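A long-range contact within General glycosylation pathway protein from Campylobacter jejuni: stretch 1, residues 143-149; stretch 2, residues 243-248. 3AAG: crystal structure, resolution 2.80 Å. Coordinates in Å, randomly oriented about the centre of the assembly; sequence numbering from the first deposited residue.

Stretch 1 143-149: PARMSLI
Stretch 2, residues 243-248: AIPYAQ

Two short segments, 96 or more residues apart where they touch, meet mainly through aliphatic packing; no hydrogen bond crosses between them, and the contact buries 248 Å² summed over both sides. Stretch 1 is tightly wound. A 3-10 segment spans A144 to M146, with S147 N hydrogen-bonded to A144 O at 2.9 Å, and phi/psi near -66/-14 at L148 before I149 takes the N-cap position of a following helix. Stretch 2 has no regular helix or strand but folds into a type II turn from I244 to A247, closed by a hydrogen bond from A247 N to I244 O at 3.2 Å; P245 (-63/121) suits its second position, and Y246 adopts the positive phi (102/-4) required at the third. The register sets R145 CA 6.3 Å from I244 CA and L148 CA 6.7 Å from A247 CA.

I244 and L148 supply most of the buried surface. I244 points toward stretch 1 with chi1 -66° (m) and chi2 -75° (m), which brings CD1 to 3.6 Å from R145 CB and CG1 to 4.0 Å from A144 CB. Its other branch, CG2, lies 3.7 Å from L148 CD1. L148, also directed toward its partner, has chi1 -69° (m) and chi2 180° (t); CD2 reaches A247 CB at 3.6 Å and Y246 CB at 4.2 Å. L148 packs over the turn, while I244, its first residue, reaches back to A144, R145 and L148; neither side chain has polar groups to satisfy.

The alanines, A144 and A247, are buried and offer small methyl surfaces. S147, chi1 60° (p), donates from OG to A144 O at 3.0 Å, while OG lies 4.0 Å from A247 CB. R145 contributes its aliphatic base; chi1 59° (p), chi2 -166° (t) and chi3 -87° (m) carry its charged end away, as Y246's ring (chi1 -69°, m; chi2 167°) also leads away. Selenomethionine M146 points away without contact.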

# COMPACT_ATOMS: atom_id res chain seq x y z
N PRO A 143 7.44 3.56 -0.64
CA PRO A 143 8.42 3.63 -1.72
C PRO A 143 7.91 2.98 -3.00
O PRO A 143 7.13 2.04 -2.95
CB PRO A 143 9.60 2.84 -1.16
CG PRO A 143 8.98 1.84 -0.24
CD PRO A 143 7.74 2.49 0.33
N ALA A 144 8.36 3.49 -4.14
CA ALA A 144 8.08 2.85 -5.42
C ALA A 144 8.41 1.36 -5.38
O ALA A 144 7.57 0.52 -5.72
CB ALA A 144 8.85 3.54 -6.54
N ARG A 145 9.63 1.04 -4.97
CA ARG A 145 10.14 -0.33 -5.09
C ARG A 145 9.24 -1.36 -4.43
O ARG A 145 9.40 -2.56 -4.65
CB ARG A 145 11.56 -0.43 -4.53
CG ARG A 145 11.68 -0.03 -3.07
CD ARG A 145 13.13 0.19 -2.67
NE ARG A 145 13.76 -1.05 -2.24
CZ ARG A 145 14.28 -1.25 -1.04
NH1 ARG A 145 14.25 -0.28 -0.13
NH2 ARG A 145 14.84 -2.42 -0.73
N MSE A 146 8.30 -0.90 -3.60
CA MSE A 146 7.43 -1.82 -2.88
C MSE A 146 6.45 -2.53 -3.82
O MSE A 146 6.03 -3.66 -3.55
CB MSE A 146 6.66 -1.11 -1.76
CG MSE A 146 5.86 -2.05 -0.87
SE MSE A 146 4.98 -1.18 0.66
CE MSE A 146 4.02 0.23 -0.29
N SER A 147 6.10 -1.87 -4.91
CA SER A 147 5.29 -2.51 -5.95
C SER A 147 5.74 -3.94 -6.23
O SER A 147 4.91 -4.84 -6.39
CB SER A 147 5.31 -1.68 -7.23
OG SER A 147 6.63 -1.55 -7.74
N LEU A 148 7.05 -4.15 -6.29
CA LEU A 148 7.59 -5.46 -6.64
C LEU A 148 7.26 -6.52 -5.59
O LEU A 148 7.41 -7.71 -5.85
CB LEU A 148 9.10 -5.39 -6.85
CG LEU A 148 9.60 -4.62 -8.07
CD1 LEU A 148 11.11 -4.65 -8.12
CD2 LEU A 148 9.00 -5.18 -9.35
N ILE A 149 6.82 -6.08 -4.42
CA ILE A 149 6.56 -7.00 -3.31
C ILE A 149 5.16 -6.81 -2.73
O ILE A 149 4.77 -7.51 -1.80
CB ILE A 149 7.59 -6.85 -2.18
CG1 ILE A 149 7.67 -5.39 -1.72
CG2 ILE A 149 8.95 -7.36 -2.62
CD1 ILE A 149 8.04 -5.23 -0.26
N ALA A 243 11.45 4.04 -12.81
CA ALA A 243 12.85 3.99 -12.40
C ALA A 243 13.16 2.68 -11.68
O ALA A 243 14.26 2.48 -11.17
CB ALA A 243 13.20 5.17 -11.52
N ILE A 244 12.17 1.79 -11.65
CA ILE A 244 12.31 0.50 -10.99
C ILE A 244 12.41 -0.63 -12.01
O ILE A 244 11.44 -0.91 -12.72
CB ILE A 244 11.12 0.21 -10.05
CG1 ILE A 244 11.12 1.19 -8.88
CG2 ILE A 244 11.18 -1.22 -9.54
CD1 ILE A 244 12.17 0.91 -7.84
N PRO A 245 13.58 -1.27 -12.09
CA PRO A 245 13.80 -2.39 -13.01
C PRO A 245 12.90 -3.58 -12.70
O PRO A 245 12.95 -4.12 -11.59
CB PRO A 245 15.27 -2.76 -12.76
CG PRO A 245 15.88 -1.55 -12.14
CD PRO A 245 14.79 -0.94 -11.32
N TYR A 246 12.08 -3.97 -13.67
CA TYR A 246 11.22 -5.14 -13.53
C TYR A 246 9.78 -4.73 -13.23
O TYR A 246 8.89 -5.58 -13.14
CB TYR A 246 11.74 -6.07 -12.44
CG TYR A 246 13.04 -6.76 -12.80
CD1 TYR A 246 13.79 -7.43 -11.84
CD2 TYR A 246 13.51 -6.75 -14.10
CE1 TYR A 246 14.97 -8.06 -12.16
CE2 TYR A 246 14.69 -7.38 -14.44
CZ TYR A 246 15.42 -8.03 -13.47
OH TYR A 246 16.60 -8.66 -13.80
N ALA A 247 9.56 -3.43 -13.08
CA ALA A 247 8.23 -2.91 -12.78
C ALA A 247 7.81 -1.86 -13.80
O ALA A 247 7.81 -0.67 -13.51
CB ALA A 247 8.19 -2.33 -11.37
N GLN A 248 7.45 -2.32 -14.99
CA GLN A 248 6.98 -1.43 -16.04
C GLN A 248 5.46 -1.45 -16.15
O GLN A 248 4.84 -0.47 -16.56
CB GLN A 248 7.61 -1.82 -17.38
CG GLN A 248 9.10 -1.54 -17.47
CD GLN A 248 9.40 -0.12 -17.91
OE1 GLN A 248 8.78 0.40 -18.84
NE2 GLN A 248 10.35 0.52 -17.24